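PDB 5L0L: LPG0439 HIT-related domain-containing protein from Legionella pneumophila subsp. pneumophila, which is of unknown function but carries a HIT-related domain, part of a longer, probably membrane-spanning protein, and may act on nucleotides as HIT-clan relatives do. Local coordinates for residues Asn33-Ser38 and Thr72-Arg77; Ala27-Arg32 and Asn80-Leu85. All coordinates share one frame; numbering follows the deposited sequence.

Interaction 1: Asn33-Ser38 and Thr72-Arg77; sequences NKYHYS and TVSEQR
Tyr37 and Tyr35 reach from one strand to the first turn of a helix and show how two like residues can make unlike contacts. The hydroxyl of Tyr37 donates to a backbone carbonyl: OH lies 2.7 Å from Glu75 O, in the carbonyl plane on a lone pair, with a C=O...O angle of 123°. The acceptor sits at the edge of the Tyr37 ring, near its plane. Tyr35 instead touches carbon. Its OH packs 3.3 Å from Ser74 CB, and CE1 lies 3.8 Å from Glu75 CG, which chi1 of -69° puts against the ring; the Tyr35 and Glu75 side chains cross at about a right angle. A water 2.9 Å from Tyr35 OH and 2.7 Å from Thr72 OG1 bridges the tyrosine to the N-cap.

That N-cap belongs to a capping box. Glu75 N donates to Thr72 OG1, while Thr72 N returns a bond to Glu75 OE1 at 3.0 Å. The other carboxylate oxygen, OE2, makes a salt bridge with Arg69 and a hydrogen bond with Tyr55 OH. Ser74 OG bonds Glu202 of the second subunit. Lys34 and Tyr35 together stand opposite Val31 of the neighbouring strand, a classic beta bulge. Strand 35-41 runs between strands 25-31 and 51-58 of the antiparallel sheet, and helix 73-92 begins over its tyrosine-bearing face.

Interaction 2: Ala27-Arg32 and Asn80-Leu85; sequences AVITVR and NDVASL
Ile29, Val31, Val82 and Leu85 form the apolar centre of an alpha+beta arrangement, in which helix 73-92 packs on one face of the antiparallel sheet of the HIT-related domain. The short segments cross at 126°, with their axes 9.5 Å apart at closest approach. Val82 is shared by both strand residues: its CG2 lies 3.9 Å from Ile29 CG2 and 3.8 Å from Val31 CG2. One turn further on, Leu85 CD2 meets Ile29 CD1 at 3.7 Å. The outer torsion of Ile29 is anti (chi2 -172°), and this extended branch carries CD1 to the leucine, with Val82 CG1 also close by. Tyr37 and Val39 of the adjoining strand pack on Val82, and Leu190 of helix 176-194 packs on Leu85.

Towards the strand's end the chemistry turns polar. Val31 CG1 is still near Asp81 OD2, but that oxygen also forms a salt bridge with Arg32, whose chain, extended from CG to NE, carries NE out toward the helix. OD2 takes a bent bond from NH1 at 2.8 Å and a weak one from NH2, the guanidinium and carboxylate planes being inclined to each other. NH1 meets the oxygen nearly along its C-O axis, and OD2 lies 26° out of the guanidinium plane. Arg77 of the same chain places a like charge near Arg32, which the carboxylate would be expected to offset. Asp81 also has a long, weak ion pair with Arg77 of the second subunit. A water closes the edge, accepting from Arg32 NH2 at 3.0 Å and donating to Asp81 OD1 at 2.6 Å.

Overall arrangement
Interactions 1 and 2 hold one helix, 73-92, against two neighbouring strands of one antiparallel sheet, and along the chain interaction 1 is nested within the loop closed by interaction 2. Their centres lie about 8 Å apart. The pair illustrates how chemistry changes along one helix: 33-38 with 72-77, at its partly buried start, relies on tyrosine hydroxyls and a water, whereas 27-32 with 80-85, further along, is buried and largely aliphatic, with charge at one edge. A probable backbone hydrogen bond from Tyr37 N to Ile29 O (2.8 Å) and packing of Tyr37 CE1 on Val31 CG2 join the two contacts. Both also touch the second subunit.

Interaction 1: Asn33-Ser38 and Thr72-Arg77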
ATOM      1  N   ASN A  33       4.191  -3.903 -21.864  1.00 37.60           N
ATOM      2  CA  ASN A  33       4.843  -3.145 -22.927  1.00 39.92           C
ATOM      3  C   ASN A  33       4.376  -1.697 -23.159  1.00 38.63           C
ATOM      4  O   ASN A  33       4.488  -1.167 -24.265  1.00 40.54           O
ATOM      5  CB  ASN A  33       4.785  -3.966 -24.241  1.00 43.86           C
ATOM      6  CG  ASN A  33       6.066  -3.862 -25.037  1.00 47.46           C
ATOM      7  OD1 ASN A  33       7.177  -3.899 -24.475  1.00 50.09           O
ATOM      8  ND2 ASN A  33       5.937  -3.742 -26.361  1.00 51.68           N
ATOM      9  N   LYS A  34       3.901  -1.044 -22.113  1.00 35.79           N
ATOM     10  CA  LYS A  34       3.229   0.227 -22.250  1.00 35.39           C
ATOM     11  C   LYS A  34       3.434   1.198 -21.079  1.00 32.80           C
ATOM     12  O   LYS A  34       3.678   2.383 -21.299  1.00 33.11           O
ATOM     13  CB  LYS A  34       1.736  -0.031 -22.445  1.00 37.55           C
ATOM     14  CG  LYS A  34       0.962   1.200 -22.875  1.00 40.19           C
ATOM     15  CD  LYS A  34      -0.507   0.911 -23.174  1.00 42.24           C
ATOM     16  CE  LYS A  34      -1.318   2.202 -23.102  1.00 43.93           C
ATOM     17  NZ  LYS A  34      -2.764   1.979 -23.367  1.00 46.13           N
ATOM     18  N   TYR A  35       3.273   0.714 -19.849  1.00 28.94           N
ATOM     19  CA  TYR A  35       3.321   1.605 -18.675  1.00 27.18           C
ATOM     20  C   TYR A  35       4.701   1.525 -18.037  1.00 25.51           C
ATOM     21  O   TYR A  35       5.169   0.423 -17.718  1.00 24.86           O
ATOM     22  CB  TYR A  35       2.221   1.248 -17.688  1.00 27.02           C
ATOM     23  CG  TYR A  35       0.837   1.350 -18.299  1.00 27.72           C
ATOM     24  CD1 TYR A  35       0.185   2.582 -18.422  1.00 27.88           C
ATOM     25  CD2 TYR A  35       0.194   0.214 -18.799  1.00 28.54           C
ATOM     26  CE1 TYR A  35      -1.084   2.676 -19.005  1.00 28.62           C
ATOM     27  CE2 TYR A  35      -1.078   0.296 -19.380  1.00 29.10           C
ATOM     28  CZ  TYR A  35      -1.706   1.525 -19.486  1.00 29.27           C
ATOM     29  OH  TYR A  35      -2.955   1.585 -20.072  1.00 29.89           O
ATOM     30  N   HIS A  36       5.351   2.675 -17.896  1.00 24.54           N
ATOM     31  CA  HIS A  36       6.750   2.738 -17.429  1.00 23.92           C
ATOM     32  C   HIS A  36       6.798   3.266 -15.990  1.00 22.28           C
ATOM     33  O   HIS A  36       6.179   4.301 -15.692  1.00 22.02           O
ATOM     34  CB  HIS A  36       7.561   3.692 -18.297  1.00 25.18           C
ATOM     35  CG  HIS A  36       7.489   3.388 -19.758  1.00 26.94           C
ATOM     36  ND1 HIS A  36       8.024   2.241 -20.302  1.00 28.09           N
ATOM     37  CD2 HIS A  36       6.926   4.071 -20.787  1.00 28.06           C
ATOM     38  CE1 HIS A  36       7.787   2.227 -21.609  1.00 28.75           C
ATOM     39  NE2 HIS A  36       7.127   3.325 -21.926  1.00 28.81           N
ATOM     40  N   TYR A  37       7.562   2.592 -15.140  1.00 20.88           N
ATOM     41  CA  TYR A  37       7.690   2.925 -13.703  1.00 19.85           C
ATOM     42  C   TYR A  37       9.158   2.975 -13.285  1.00 19.42           C
ATOM     43  O   TYR A  37       9.964   2.200 -13.806  1.00 20.14           O
ATOM     44  CB  TYR A  37       6.962   1.871 -12.851  1.00 19.40           C
ATOM     45  CG  TYR A  37       5.491   1.761 -13.175  1.00 19.51           C
ATOM     46  CD1 TYR A  37       5.057   0.952 -14.215  1.00 19.77           C
ATOM     47  CD2 TYR A  37       4.544   2.500 -12.473  1.00 19.45           C
ATOM     48  CE1 TYR A  37       3.713   0.848 -14.545  1.00 20.19           C
ATOM     49  CE2 TYR A  37       3.191   2.414 -12.803  1.00 19.71           C
ATOM     50  CZ  TYR A  37       2.789   1.605 -13.857  1.00 20.11           C
ATOM     51  OH  TYR A  37       1.459   1.528 -14.188  1.00 20.58           O
ATOM     52  N   SER A  38       9.518   3.901 -12.397  1.00 18.78           N
ATOM     53  CA  SER A  38      10.842   3.960 -11.794  1.00 18.29           C
ATOM     54  C   SER A  38      10.813   3.421 -10.372  1.00 17.30           C
ATOM     55  O   SER A  38       9.810   3.556  -9.678  1.00 16.93           O
ATOM     56  CB  SER A  38      11.399   5.383 -11.764  1.00 18.81           C
ATOM     57  OG  SER A  38      10.644   6.220 -10.947  1.00 19.49           O
ATOM     58  N   THR A  72      -5.780   6.053 -14.360  1.00 23.48           N
ATOM     59  CA  THR A  72      -6.642   4.991 -14.848  1.00 24.05           C
ATOM     60  C   THR A  72      -6.388   3.738 -14.049  1.00 23.60           C
ATOM     61  O   THR A  72      -5.343   3.594 -13.410  1.00 22.63           O
ATOM     62  CB  THR A  72      -6.389   4.691 -16.339  1.00 24.95           C
ATOM     63  OG1 THR A  72      -5.120   4.058 -16.522  1.00 24.65           O
ATOM     64  CG2 THR A  72      -6.437   5.972 -17.165  1.00 25.34           C
ATOM     65  N   VAL A  73      -7.338   2.818 -14.128  1.00 23.73           N
ATOM     66  CA  VAL A  73      -7.158   1.527 -13.487  1.00 23.52           C
ATOM     67  C   VAL A  73      -5.912   0.786 -14.013  1.00 23.47           C
ATOM     68  O   VAL A  73      -5.221   0.140 -13.221  1.00 23.10           O
ATOM     69  CB  VAL A  73      -8.424   0.653 -13.549  1.00 23.97           C
ATOM     70  CG1 VAL A  73      -8.750   0.199 -14.968  1.00 24.99           C
ATOM     71  CG2 VAL A  73      -8.277  -0.545 -12.637  1.00 23.86           C
ATOM     72  N   SER A  74      -5.602   0.884 -15.313  1.00 23.80           N
ATOM     73  CA  SER A  74      -4.374   0.235 -15.818  1.00 23.79           C
ATOM     74  C   SER A  74      -3.101   0.818 -15.190  1.00 22.73           C
ATOM     75  O   SER A  74      -2.158   0.075 -14.911  1.00 21.95           O
ATOM     76  CB  SER A  74      -4.218   0.377 -17.317  1.00 24.88           C
ATOM     77  OG  SER A  74      -5.414  -0.041 -17.936  1.00 26.54           O
ATOM     78  N   GLU A  75      -3.081   2.133 -15.027  1.00 22.11           N
ATOM     79  CA  GLU A  75      -1.934   2.814 -14.421  1.00 21.55           C
ATOM     80  C   GLU A  75      -1.753   2.378 -12.973  1.00 20.82           C
ATOM     81  O   GLU A  75      -0.637   2.050 -12.550  1.00 20.14           O
ATOM     82  CB  GLU A  75      -2.085   4.352 -14.556  1.00 21.58           C
ATOM     83  CG  GLU A  75      -1.941   4.830 -16.006  1.00 22.35           C
ATOM     84  CD  GLU A  75      -2.369   6.265 -16.281  1.00 22.59           C
ATOM     85  OE1 GLU A  75      -3.166   6.853 -15.513  1.00 22.44           O
ATOM     86  OE2 GLU A  75      -1.881   6.815 -17.285  1.00 22.90           O
ATOM     87  N   GLN A  76      -2.848   2.371 -12.219  1.00 20.59           N
ATOM     88  CA  GLN A  76      -2.814   1.900 -10.835  1.00 20.41           C
ATOM     89  C   GLN A  76      -2.425   0.427 -10.737  1.00 20.85           C
ATOM     90  O   GLN A  76      -1.628   0.006  -9.866  1.00 19.73           O
ATOM     91  CB  GLN A  76      -4.174   2.156 -10.159  1.00 20.28           C
ATOM     92  CG  GLN A  76      -4.258   1.630  -8.721  1.00 19.74           C
ATOM     93  CD  GLN A  76      -3.465   2.501  -7.751  1.00 19.32           C
ATOM     94  OE1 GLN A  76      -2.329   2.149  -7.303  1.00 19.67           O
ATOM     95  NE2 GLN A  76      -4.004   3.637  -7.455  1.00 18.96           N
ATOM     96  N   ARG A  77      -3.003  -0.382 -11.621  1.00 21.98           N
ATOM     97  CA  ARG A  77      -2.715  -1.793 -11.614  1.00 23.19           C
ATOM     98  C   ARG A  77      -1.225  -2.068 -11.868  1.00 21.63           C
ATOM     99  O   ARG A  77      -0.635  -2.942 -11.238  1.00 20.70           O
ATOM    100  CB  ARG A  77      -3.559  -2.526 -12.653  1.00 26.61           C
ATOM    101  CG  ARG A  77      -3.560  -4.006 -12.390  1.00 30.05           C
ATOM    102  CD  ARG A  77      -4.133  -4.777 -13.539  1.00 35.03           C
ATOM    103  NE  ARG A  77      -4.239  -6.174 -13.141  1.00 38.53           N
ATOM    104  CZ  ARG A  77      -4.580  -7.146 -13.964  1.00 40.66           C
ATOM    105  NH1 ARG A  77      -4.672  -8.392 -13.495  1.00 42.70           N
ATOM    106  NH2 ARG A  77      -4.836  -6.872 -15.228  1.00 42.48           N
TER
HETATM  107  O   HOH W   1      -4.568   3.744 -19.130  1.00 28.30           O

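Interaction 2: Ala27-Arg32 and Asn80-Leu85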
ATOM      1  N   ALA A  27      16.061   0.901 -10.860  1.00 18.33           N
ATOM      2  CA  ALA A  27      15.578   0.304 -12.138  1.00 19.32           C
ATOM      3  C   ALA A  27      14.432   1.061 -12.741  1.00 19.68           C
ATOM      4  O   ALA A  27      13.753   1.835 -12.063  1.00 19.12           O
ATOM      5  CB  ALA A  27      15.167  -1.162 -11.939  1.00 19.42           C
ATOM      6  N   VAL A  28      14.205   0.805 -14.039  1.00 21.14           N
ATOM      7  CA  VAL A  28      12.964   1.138 -14.693  1.00 22.05           C
ATOM      8  C   VAL A  28      12.275  -0.175 -15.080  1.00 22.76           C
ATOM      9  O   VAL A  28      12.913  -1.118 -15.572  1.00 23.34           O
ATOM     10  CB  VAL A  28      13.179   2.066 -15.913  1.00 23.79           C
ATOM     11  CG1 VAL A  28      11.901   2.254 -16.705  1.00 24.54           C
ATOM     12  CG2 VAL A  28      13.705   3.432 -15.460  1.00 24.05           C
ATOM     13  N   ILE A  29      10.968  -0.225 -14.853  1.00 23.13           N
ATOM     14  CA  ILE A  29      10.159  -1.426 -15.052  1.00 23.98           C
ATOM     15  C   ILE A  29       8.959  -1.048 -15.923  1.00 24.71           C
ATOM     16  O   ILE A  29       8.244  -0.095 -15.602  1.00 23.89           O
ATOM     17  CB  ILE A  29       9.736  -2.043 -13.713  1.00 23.97           C
ATOM     18  CG1 ILE A  29      11.015  -2.203 -12.849  1.00 24.28           C
ATOM     19  CG2 ILE A  29       8.930  -3.328 -13.950  1.00 24.58           C
ATOM     20  CD1 ILE A  29      10.958  -2.954 -11.536  1.00 24.63           C
ATOM     21  N   THR A  30       8.778  -1.791 -17.027  1.00 25.73           N
ATOM     22  CA  THR A  30       7.690  -1.544 -17.982  1.00 26.95           C
ATOM     23  C   THR A  30       6.672  -2.664 -17.862  1.00 26.95           C
ATOM     24  O   THR A  30       7.042  -3.842 -17.839  1.00 26.75           O
ATOM     25  CB  THR A  30       8.198  -1.448 -19.420  1.00 28.91           C
ATOM     26  OG1 THR A  30       9.081  -0.330 -19.521  1.00 30.17           O
ATOM     27  CG2 THR A  30       7.021  -1.234 -20.402  1.00 29.55           C
ATOM     28  N   VAL A  31       5.402  -2.279 -17.746  1.00 26.87           N
ATOM     29  CA  VAL A  31       4.302  -3.197 -17.529  1.00 27.73           C
ATOM     30  C   VAL A  31       3.471  -3.297 -18.830  1.00 29.81           C
ATOM     31  O   VAL A  31       3.037  -2.267 -19.357  1.00 29.11           O
ATOM     32  CB  VAL A  31       3.369  -2.715 -16.406  1.00 27.03           C
ATOM     33  CG1 VAL A  31       2.199  -3.675 -16.219  1.00 27.44           C
ATOM     34  CG2 VAL A  31       4.147  -2.606 -15.099  1.00 26.25           C
ATOM     35  N   ARG A  32       3.330  -4.531 -19.338  1.00 32.62           N
ATOM     36  CA  ARG A  32       2.470  -4.860 -20.504  1.00 35.32           C
ATOM     37  C   ARG A  32       2.877  -4.038 -21.703  1.00 36.82           C
ATOM     38  O   ARG A  32       2.028  -3.520 -22.426  1.00 37.19           O
ATOM     39  CB  ARG A  32       0.980  -4.646 -20.167  1.00 36.77           C
ATOM     40  CG  ARG A  32       0.447  -5.621 -19.122  1.00 38.30           C
ATOM     41  CD  ARG A  32      -0.880  -5.208 -18.470  1.00 40.08           C
ATOM     42  NE  ARG A  32      -1.197  -6.217 -17.452  1.00 41.98           N
ATOM     43  CZ  ARG A  32      -1.055  -6.100 -16.121  1.00 43.65           C
ATOM     44  NH1 ARG A  32      -0.703  -4.951 -15.526  1.00 42.52           N
ATOM     45  NH2 ARG A  32      -1.345  -7.159 -15.351  1.00 45.03           N
ATOM     46  N   ASN A  80       0.867  -1.295  -8.827  1.00 17.68           N
ATOM     47  CA  ASN A  80       0.702  -2.376  -7.869  1.00 17.92           C
ATOM     48  C   ASN A  80       1.397  -3.668  -8.283  1.00 18.22           C
ATOM     49  O   ASN A  80       1.837  -4.418  -7.430  1.00 17.84           O
ATOM     50  CB  ASN A  80      -0.788  -2.603  -7.592  1.00 18.33           C
ATOM     51  CG  ASN A  80      -1.395  -1.479  -6.767  1.00 18.48           C
ATOM     52  OD1 ASN A  80      -0.765  -0.453  -6.522  1.00 18.87           O
ATOM     53  ND2 ASN A  80      -2.593  -1.683  -6.281  1.00 19.12           N
ATOM     54  N   ASP A  81       1.481  -3.934  -9.589  1.00 18.85           N
ATOM     55  CA  ASP A  81       2.268  -5.087 -10.071  1.00 19.72           C
ATOM     56  C   ASP A  81       3.765  -4.885  -9.783  1.00 18.74           C
ATOM     57  O   ASP A  81       4.455  -5.816  -9.351  1.00 18.80           O
ATOM     58  CB  ASP A  81       2.077  -5.296 -11.583  1.00 21.25           C
ATOM     59  CG  ASP A  81       0.738  -5.919 -11.947  1.00 23.23           C
ATOM     60  OD1 ASP A  81      -0.014  -6.434 -11.078  1.00 24.25           O
ATOM     61  OD2 ASP A  81       0.427  -5.921 -13.184  1.00 25.10           O
ATOM     62  N   VAL A  82       4.276  -3.693 -10.082  1.00 17.94           N
ATOM     63  CA  VAL A  82       5.682  -3.383  -9.799  1.00 17.50           C
ATOM     64  C   VAL A  82       5.945  -3.487  -8.280  1.00 16.83           C
ATOM     65  O   VAL A  82       6.989  -4.034  -7.839  1.00 16.64           O
ATOM     66  CB  VAL A  82       6.083  -2.008 -10.340  1.00 17.40           C
ATOM     67  CG1 VAL A  82       7.517  -1.666  -9.931  1.00 17.23           C
ATOM     68  CG2 VAL A  82       5.975  -1.984 -11.861  1.00 18.01           C
ATOM     69  N   ALA A  83       4.990  -3.001  -7.469  1.00 16.41           N
ATOM     70  CA  ALA A  83       5.061  -3.214  -6.023  1.00 15.96           C
ATOM     71  C   ALA A  83       5.140  -4.704  -5.653  1.00 16.11           C
ATOM     72  O   ALA A  83       5.992  -5.101  -4.856  1.00 15.83           O
ATOM     73  CB  ALA A  83       3.924  -2.489  -5.294  1.00 15.80           C
ATOM     74  N   SER A  84       4.292  -5.538  -6.250  1.00 16.40           N
ATOM     75  CA  SER A  84       4.319  -6.984  -5.977  1.00 16.65           C
ATOM     76  C   SER A  84       5.694  -7.584  -6.261  1.00 16.61           C
ATOM     77  O   SER A  84       6.206  -8.378  -5.455  1.00 16.65           O
ATOM     78  CB  SER A  84       3.256  -7.701  -6.806  1.00 17.18           C
ATOM     79  OG  SER A  84       1.963  -7.231  -6.446  1.00 17.49           O
ATOM     80  N   LEU A  85       6.296  -7.183  -7.377  1.00 16.66           N
ATOM     81  CA  LEU A  85       7.671  -7.604  -7.733  1.00 16.77           C
ATOM     82  C   LEU A  85       8.670  -7.171  -6.642  1.00 16.39           C
ATOM     83  O   LEU A  85       9.421  -7.979  -6.116  1.00 16.24           O
ATOM     84  CB  LEU A  85       8.086  -7.001  -9.085  1.00 17.01           C
ATOM     85  CG  LEU A  85       9.566  -7.117  -9.473  1.00 17.24           C
ATOM     86  CD1 LEU A  85       9.978  -8.559  -9.502  1.00 17.68           C
ATOM     87  CD2 LEU A  85       9.850  -6.446 -10.820  1.00 17.60           C
TER
HETATM   88  O   HOH W   2      -1.922  -7.541 -12.419  1.00 43.23           O